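Local coordinates for protein peroxisomal acyl-coenzyme A oxidase 1 (Arabidopsis thaliana, PDB 1W07) that catalyses the FAD-dependent oxidation of long- and medium-chain acyl-CoAs to 2-trans-enoyl-CoAs, passing the electrons to oxygen to form hydrogen peroxide in peroxisomal beta-oxidation, at residues Asp94-Val99 and Gly232-Met237; Ala43-Phe48 and Cys69-Lys74. The protein carries 1 engineered substitution. One frame throughout, in Å; residues are numbered along the deposited sequence.

Contact 1: residues Asp94-Val99 and Gly232-Met237; sequences DQPAYV and GAYNSM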
ATOM      1  N   ASP B  94       6.607  -0.198  21.468  1.00 17.52           N
ATOM      2  CA  ASP B  94       6.331  -0.252  20.039  1.00 15.72           C
ATOM      3  C   ASP B  94       7.513  -0.608  19.140  1.00 18.87           C
ATOM      4  O   ASP B  94       7.795   0.084  18.161  1.00 16.39           O
ATOM      5  CB  ASP B  94       5.757   1.109  19.646  1.00 15.28           C
ATOM      6  CG  ASP B  94       5.130   1.109  18.272  1.00 18.74           C
ATOM      7  OD1 ASP B  94       5.235   2.141  17.584  1.00 17.43           O
ATOM      8  OD2 ASP B  94       4.516   0.092  17.893  1.00 15.34           O
ATOM      9  N   GLN B  95       8.219  -1.685  19.465  1.00 17.37           N
ATOM     10  CA  GLN B  95       9.357  -2.057  18.644  1.00 18.08           C
ATOM     11  C   GLN B  95       9.490  -3.561  18.489  1.00 15.13           C
ATOM     12  O   GLN B  95       9.848  -4.266  19.425  1.00 17.92           O
ATOM     13  CB  GLN B  95      10.640  -1.455  19.232  1.00 18.88           C
ATOM     14  CG  GLN B  95      11.870  -1.625  18.333  1.00 18.23           C
ATOM     15  CD  GLN B  95      12.853  -0.475  18.459  1.00 18.57           C
ATOM     16  OE1 GLN B  95      12.460   0.694  18.467  1.00 18.94           O
ATOM     17  NE2 GLN B  95      14.139  -0.796  18.532  1.00 18.48           N
ATOM     18  N   PRO B  96       9.184  -4.078  17.289  1.00 18.09           N
ATOM     19  CA  PRO B  96       9.265  -5.512  16.999  1.00 16.29           C
ATOM     20  C   PRO B  96      10.594  -6.073  17.510  1.00 17.39           C
ATOM     21  O   PRO B  96      11.663  -5.559  17.164  1.00 13.61           O
ATOM     22  CB  PRO B  96       9.158  -5.553  15.479  1.00 18.44           C
ATOM     23  CG  PRO B  96       8.207  -4.403  15.202  1.00 21.68           C
ATOM     24  CD  PRO B  96       8.754  -3.318  16.093  1.00 20.30           C
ATOM     25  N   ALA B  97      10.524  -7.127  18.317  1.00 14.84           N
ATOM     26  CA  ALA B  97      11.725  -7.706  18.904  1.00 17.46           C
ATOM     27  C   ALA B  97      11.492  -9.161  19.284  1.00 16.52           C
ATOM     28  O   ALA B  97      10.352  -9.610  19.411  1.00 14.19           O
ATOM     29  CB  ALA B  97      12.131  -6.899  20.144  1.00 13.84           C
ATOM     30  N   TYR B  98      12.583  -9.890  19.479  1.00 15.18           N
ATOM     31  CA  TYR B  98      12.533 -11.302  19.817  1.00 17.96           C
ATOM     32  C   TYR B  98      11.601 -11.595  20.976  1.00 17.98           C
ATOM     33  O   TYR B  98      10.983 -12.659  21.034  1.00 17.87           O
ATOM     34  CB  TYR B  98      13.938 -11.806  20.149  1.00 16.78           C
ATOM     35  CG  TYR B  98      14.480 -11.262  21.444  1.00 18.78           C
ATOM     36  CD1 TYR B  98      14.282 -11.945  22.645  1.00 17.14           C
ATOM     37  CD2 TYR B  98      15.203 -10.076  21.475  1.00 16.84           C
ATOM     38  CE1 TYR B  98      14.798 -11.464  23.840  1.00 20.03           C
ATOM     39  CE2 TYR B  98      15.720  -9.579  22.664  1.00 15.49           C
ATOM     40  CZ  TYR B  98      15.523 -10.273  23.838  1.00 21.08           C
ATOM     41  OH  TYR B  98      16.059  -9.788  25.008  1.00 21.17           O
ATOM     42  N   VAL B  99      11.512 -10.647  21.899  1.00 17.75           N
ATOM     43  CA  VAL B  99      10.663 -10.794  23.067  1.00 22.56           C
ATOM     44  C   VAL B  99       9.212 -11.098  22.680  1.00 23.09           C
ATOM     45  O   VAL B  99       8.518 -11.831  23.388  1.00 21.99           O
ATOM     46  CB  VAL B  99      10.691  -9.511  23.939  1.00 21.48           C
ATOM     47  CG1 VAL B  99       9.664  -9.602  25.044  1.00 28.63           C
ATOM     48  CG2 VAL B  99      12.076  -9.326  24.547  1.00 23.38           C
ATOM     49  N   GLY B 232      13.232   1.052   9.521  1.00 15.92           N
ATOM     50  CA  GLY B 232      12.895   0.718  10.891  1.00 16.35           C
ATOM     51  C   GLY B 232      11.939  -0.461  10.821  1.00 18.14           C
ATOM     52  O   GLY B 232      12.298  -1.534  10.330  1.00 17.15           O
ATOM     53  N   ALA B 233      10.719  -0.261  11.308  1.00 17.83           N
ATOM     54  CA  ALA B 233       9.686  -1.285  11.283  1.00 16.50           C
ATOM     55  C   ALA B 233      10.135  -2.644  11.830  1.00 17.62           C
ATOM     56  O   ALA B 233      10.579  -2.745  12.971  1.00 18.89           O
ATOM     57  CB  ALA B 233       9.149  -1.425   9.840  1.00 16.60           C
ATOM     58  N   TYR B 234      10.009  -3.696  11.022  1.00 17.57           N
ATOM     59  CA  TYR B 234      10.390  -5.029  11.471  1.00 18.25           C
ATOM     60  C   TYR B 234      11.890  -5.282  11.376  1.00 16.57           C
ATOM     61  O   TYR B 234      12.356  -6.380  11.685  1.00 15.33           O
ATOM     62  CB  TYR B 234       9.653  -6.101  10.655  1.00 23.26           C
ATOM     63  CG  TYR B 234       8.546  -6.814  11.399  1.00 24.42           C
ATOM     64  CD1 TYR B 234       7.275  -6.247  11.522  1.00 26.82           C
ATOM     65  CD2 TYR B 234       8.771  -8.063  11.986  1.00 26.26           C
ATOM     66  CE1 TYR B 234       6.257  -6.907  12.212  1.00 31.42           C
ATOM     67  CE2 TYR B 234       7.758  -8.728  12.679  1.00 28.38           C
ATOM     68  CZ  TYR B 234       6.502  -8.140  12.785  1.00 30.13           C
ATOM     69  OH  TYR B 234       5.489  -8.787  13.448  1.00 33.43           O
ATOM     70  N   ASN B 235      12.658  -4.281  10.966  1.00 14.37           N
ATOM     71  CA  ASN B 235      14.087  -4.493  10.844  1.00 15.87           C
ATOM     72  C   ASN B 235      14.811  -4.558  12.184  1.00 19.90           C
ATOM     73  O   ASN B 235      16.004  -4.858  12.244  1.00 18.10           O
ATOM     74  CB  ASN B 235      14.684  -3.461   9.904  1.00 15.46           C
ATOM     75  CG  ASN B 235      14.362  -3.780   8.456  1.00 15.52           C
ATOM     76  OD1 ASN B 235      14.719  -4.847   7.957  1.00 10.13           O
ATOM     77  ND2 ASN B 235      13.671  -2.871   7.783  1.00 10.62           N
ATOM     78  N   SER B 236      14.072  -4.311  13.263  1.00 17.07           N
ATOM     79  CA  SER B 236      14.624  -4.405  14.608  1.00 18.88           C
ATOM     80  C   SER B 236      14.476  -5.872  15.029  1.00 19.00           C
ATOM     81  O   SER B 236      15.068  -6.309  16.022  1.00 16.22           O
ATOM     82  CB  SER B 236      13.839  -3.521  15.571  1.00 16.28           C
ATOM     83  OG  SER B 236      12.453  -3.782  15.477  1.00 16.05           O
ATOM     84  N   MET B 237      13.672  -6.618  14.271  1.00 17.03           N
ATOM     85  CA  MET B 237      13.424  -8.031  14.538  1.00 16.82           C
ATOM     86  C   MET B 237      14.445  -8.866  13.786  1.00 18.73           C
ATOM     87  O   MET B 237      14.729  -8.610  12.613  1.00 16.29           O
ATOM     88  CB  MET B 237      12.013  -8.427  14.078  1.00 17.91           C
ATOM     89  CG  MET B 237      11.630  -9.914  14.259  1.00 16.40           C
ATOM     90  SD  MET B 237      11.279 -10.363  15.993  1.00 17.81           S
ATOM     91  CE  MET B 237       9.622  -9.678  16.240  1.00 11.47           C
TER
HETATM   92  O   HOH W   1      14.998  -8.917  17.981  1.00 15.66           O
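Q95 enters the contact through the middle of its chain: CG, set anti to the backbone N, lies 3.6 Å from S236 OG, while its amide end turns to other partners, OE1 accepting from R53 and K68 and NE2 bonding T65. P96 makes the largest single contribution to the burial. The CB-CG edge of its ring sits over one face of Y234, with P96 CB 4.2 Å from the ring centroid and 7° off the ring normal, a CH-pi contact almost exactly centred. P96 CG rests 3.7 Å from the carbonyl oxygen A233 O. The carbonyl of P96 faces S236, whose OG donates to P96 O over 2.6 Å; the donor sits in the carbonyl plane on a lone pair, at a C=O...O angle of 137°. With chi1 at 51°, S236 OG is tucked over its own backbone, between N and C, and so directed at P96 O. The junction joins the N-terminal helical part of the acyl-CoA oxidase fold, at the turn into helix 98-113, to the middle domain, at the loop between strands 220-224 and 240-244. That loop borders the cofactor: Y234 touches FAD, and the side chain of M237 lies near the FAD-binding G177. At A97 the partner becomes sulfur and methyl: M237, bent at chi2 and chi3, folds its thioether back along the peptide, placing CE 3.3 Å from A97 O. Y98 takes part through its backbone: Y98 N donates to a water 3.0 Å away, which in turn donates to S236 O.

Contact 2: residues Ala43-Phe48 and Cys69-Lys74; sequences ASDPVF and CAHAFK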
ATOM      1  N   ALA B  43       6.620   6.801  27.430  1.00 17.11           N
ATOM      2  CA  ALA B  43       6.887   8.056  26.737  1.00 19.91           C
ATOM      3  C   ALA B  43       7.925   8.926  27.431  1.00 21.66           C
ATOM      4  O   ALA B  43       8.730   9.592  26.781  1.00 21.51           O
ATOM      5  CB  ALA B  43       5.582   8.835  26.556  1.00 18.74           C
ATOM      6  N   SER B  44       7.906   8.917  28.755  1.00 22.31           N
ATOM      7  CA  SER B  44       8.836   9.721  29.531  1.00 26.20           C
ATOM      8  C   SER B  44      10.238   9.121  29.679  1.00 25.27           C
ATOM      9  O   SER B  44      11.135   9.800  30.169  1.00 27.24           O
ATOM     10  CB  SER B  44       8.242   9.983  30.919  1.00 25.73           C
ATOM     11  OG  SER B  44       8.062   8.761  31.623  1.00 29.99           O
ATOM     12  N   ASP B  45      10.440   7.875  29.258  1.00 23.77           N
ATOM     13  CA  ASP B  45      11.759   7.217  29.391  1.00 23.34           C
ATOM     14  C   ASP B  45      12.627   7.418  28.141  1.00 24.00           C
ATOM     15  O   ASP B  45      12.277   6.973  27.053  1.00 25.07           O
ATOM     16  CB  ASP B  45      11.580   5.718  29.654  1.00 21.61           C
ATOM     17  CG  ASP B  45      12.840   5.052  30.210  1.00 23.37           C
ATOM     18  OD1 ASP B  45      13.962   5.444  29.818  1.00 20.00           O
ATOM     19  OD2 ASP B  45      12.705   4.108  31.023  1.00 24.56           O
ATOM     20  N   PRO B  46      13.783   8.081  28.289  1.00 23.93           N
ATOM     21  CA  PRO B  46      14.702   8.340  27.172  1.00 25.32           C
ATOM     22  C   PRO B  46      15.128   7.084  26.412  1.00 22.08           C
ATOM     23  O   PRO B  46      15.327   7.118  25.202  1.00 21.78           O
ATOM     24  CB  PRO B  46      15.890   9.016  27.853  1.00 26.85           C
ATOM     25  CG  PRO B  46      15.266   9.692  29.030  1.00 27.71           C
ATOM     26  CD  PRO B  46      14.315   8.651  29.539  1.00 27.20           C
ATOM     27  N   VAL B  47      15.279   5.974  27.128  1.00 23.29           N
ATOM     28  CA  VAL B  47      15.705   4.722  26.504  1.00 22.34           C
ATOM     29  C   VAL B  47      14.689   4.260  25.450  1.00 25.20           C
ATOM     30  O   VAL B  47      15.050   3.558  24.499  1.00 24.75           O
ATOM     31  CB  VAL B  47      15.893   3.589  27.572  1.00 23.54           C
ATOM     32  CG1 VAL B  47      16.333   2.291  26.899  1.00 21.46           C
ATOM     33  CG2 VAL B  47      16.924   4.021  28.626  1.00 21.53           C
ATOM     34  N   PHE B  48      13.430   4.667  25.604  1.00 23.62           N
ATOM     35  CA  PHE B  48      12.381   4.241  24.673  1.00 24.25           C
ATOM     36  C   PHE B  48      12.087   5.195  23.520  1.00 24.52           C
ATOM     37  O   PHE B  48      11.023   5.133  22.903  1.00 23.56           O
ATOM     38  CB  PHE B  48      11.098   3.945  25.455  1.00 21.83           C
ATOM     39  CG  PHE B  48      11.225   2.793  26.427  1.00 20.42           C
ATOM     40  CD1 PHE B  48      10.500   2.786  27.621  1.00 20.14           C
ATOM     41  CD2 PHE B  48      12.057   1.709  26.146  1.00 18.99           C
ATOM     42  CE1 PHE B  48      10.599   1.719  28.520  1.00 23.36           C
ATOM     43  CE2 PHE B  48      12.166   0.629  27.040  1.00 20.05           C
ATOM     44  CZ  PHE B  48      11.435   0.636  28.230  1.00 22.84           C
ATOM     45  N   CYS B  69      14.913  -3.898  25.166  1.00 12.11           N
ATOM     46  CA  CYS B  69      14.317  -5.073  25.780  1.00 15.12           C
ATOM     47  C   CYS B  69      14.907  -5.324  27.171  1.00 18.63           C
ATOM     48  O   CYS B  69      14.188  -5.686  28.100  1.00 21.27           O
ATOM     49  CB  CYS B  69      14.517  -6.304  24.891  1.00 15.85           C
ATOM     50  SG  CYS B  69      13.554  -6.293  23.357  1.00 18.55           S
ATOM     51  N   ALA B  70      16.213  -5.123  27.305  1.00 20.12           N
ATOM     52  CA  ALA B  70      16.894  -5.331  28.577  1.00 21.13           C
ATOM     53  C   ALA B  70      16.407  -4.297  29.588  1.00 21.82           C
ATOM     54  O   ALA B  70      16.187  -4.605  30.763  1.00 26.16           O
ATOM     55  CB  ALA B  70      18.401  -5.216  28.387  1.00 19.71           C
ATOM     56  N   HIS B  71      16.238  -3.068  29.122  1.00 19.98           N
ATOM     57  CA  HIS B  71      15.773  -2.006  29.986  1.00 19.31           C
ATOM     58  C   HIS B  71      14.356  -2.327  30.450  1.00 20.40           C
ATOM     59  O   HIS B  71      13.985  -2.040  31.585  1.00 17.12           O
ATOM     60  CB  HIS B  71      15.817  -0.673  29.237  1.00 23.08           C
ATOM     61  CG  HIS B  71      15.477   0.508  30.088  1.00 25.46           C
ATOM     62  ND1 HIS B  71      16.288   0.954  31.109  1.00 27.02           N
ATOM     63  CD2 HIS B  71      14.396   1.323  30.084  1.00 25.80           C
ATOM     64  CE1 HIS B  71      15.724   1.996  31.695  1.00 27.34           C
ATOM     65  NE2 HIS B  71      14.573   2.240  31.093  1.00 28.11           N
ATOM     66  N   ALA B  72      13.574  -2.939  29.562  1.00 21.21           N
ATOM     67  CA  ALA B  72      12.193  -3.325  29.866  1.00 20.06           C
ATOM     68  C   ALA B  72      12.181  -4.335  31.001  1.00 21.55           C
ATOM     69  O   ALA B  72      11.400  -4.206  31.941  1.00 22.27           O
ATOM     70  CB  ALA B  72      11.534  -3.939  28.637  1.00 19.10           C
ATOM     71  N   PHE B  73      13.036  -5.348  30.900  1.00 22.09           N
ATOM     72  CA  PHE B  73      13.135  -6.372  31.936  1.00 27.34           C
ATOM     73  C   PHE B  73      13.439  -5.689  33.265  1.00 27.96           C
ATOM     74  O   PHE B  73      12.814  -5.990  34.279  1.00 25.42           O
ATOM     75  CB  PHE B  73      14.261  -7.361  31.609  1.00 27.84           C
ATOM     76  CG  PHE B  73      14.067  -8.106  30.318  1.00 30.63           C
ATOM     77  CD1 PHE B  73      15.168  -8.528  29.573  1.00 33.71           C
ATOM     78  CD2 PHE B  73      12.791  -8.394  29.846  1.00 34.36           C
ATOM     79  CE1 PHE B  73      14.999  -9.223  28.375  1.00 32.95           C
ATOM     80  CE2 PHE B  73      12.613  -9.091  28.646  1.00 34.31           C
ATOM     81  CZ  PHE B  73      13.715  -9.503  27.913  1.00 33.46           C
ATOM     82  N   LYS B  74      14.403  -4.769  33.247  1.00 27.47           N
ATOM     83  CA  LYS B  74      14.798  -4.028  34.438  1.00 30.45           C
ATOM     84  C   LYS B  74      13.641  -3.246  35.040  1.00 31.95           C
ATOM     85  O   LYS B  74      13.400  -3.309  36.249  1.00 32.87           O
ATOM     86  CB  LYS B  74      15.933  -3.060  34.106  1.00 31.05           C
ATOM     87  CG  LYS B  74      17.270  -3.736  33.878  1.00 36.74           C
ATOM     88  CD  LYS B  74      18.024  -3.938  35.185  1.00 41.29           C
ATOM     89  CE  LYS B  74      18.502  -2.604  35.758  1.00 44.80           C
ATOM     90  NZ  LYS B  74      19.321  -2.760  36.997  1.00 47.05           N
TER
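The imidazole of H71 is met by three side chains of the 43-48 loop, each from its own direction. D45 arrives tip to tip: H71 NE2 donates to D45 OD2 at 2.6 Å with an N-H...O angle of 155°. D45 OD2 receives it on its syn lone pair and lies close to the plane of the imidazole, although the carboxylate and ring planes stand nearly perpendicular. V47 covers one face, its CG2 3.8 Å from the H71 ring centroid and 6° off the normal, a centred CH-pi contact. F48 completes the set in an offset edge-to-face pair, the H71 edge directed at the F48 face, with planes 70° apart and H71 CD2 3.6 Å from F48 CZ. The contact thus packs the link after helix 29-43 onto helix 58-78 within the N-terminal helical region, away from the annotated sites. An Asx turn positions the carboxylate: D45 OD1 accepts from V47 N at 3.0 Å, so one side chain both shapes the loop and binds the histidine. The negative charge beside NE2 would probably favour a protonated imidazole. An alanine at D45 would remove both carboxylate bonds and would probably loosen the turn and the hold on the H71 ring. Further out, F48 O accepts from H612, while I93 of helix 83-93 packs on F48 and A72.

How the contacts relate
Contact 1 is the more deeply buried and the nearer to the middle of the protein, its centre about 15 Å from the centre of the chain, against about 25 Å for that of contact 2, which is only partly buried. Their chemistry follows: contact 1, beside the flavin, relies on an uncharged hydroxyl-carbonyl bond, a proline on an aromatic face and a thioether, whereas contact 2 adds a carboxylate to its imidazole and aromatic packing. Contact 1 spans two domains; contact 2 stays within one. Helix 58-78 ties them together, since C69 SG packs 3.6 Å from A97 CB and F73 CE1 lies 3.6 Å from Y98 OH. Both also pack against the second subunit, Y98 on its L651 and A70 on its Y650.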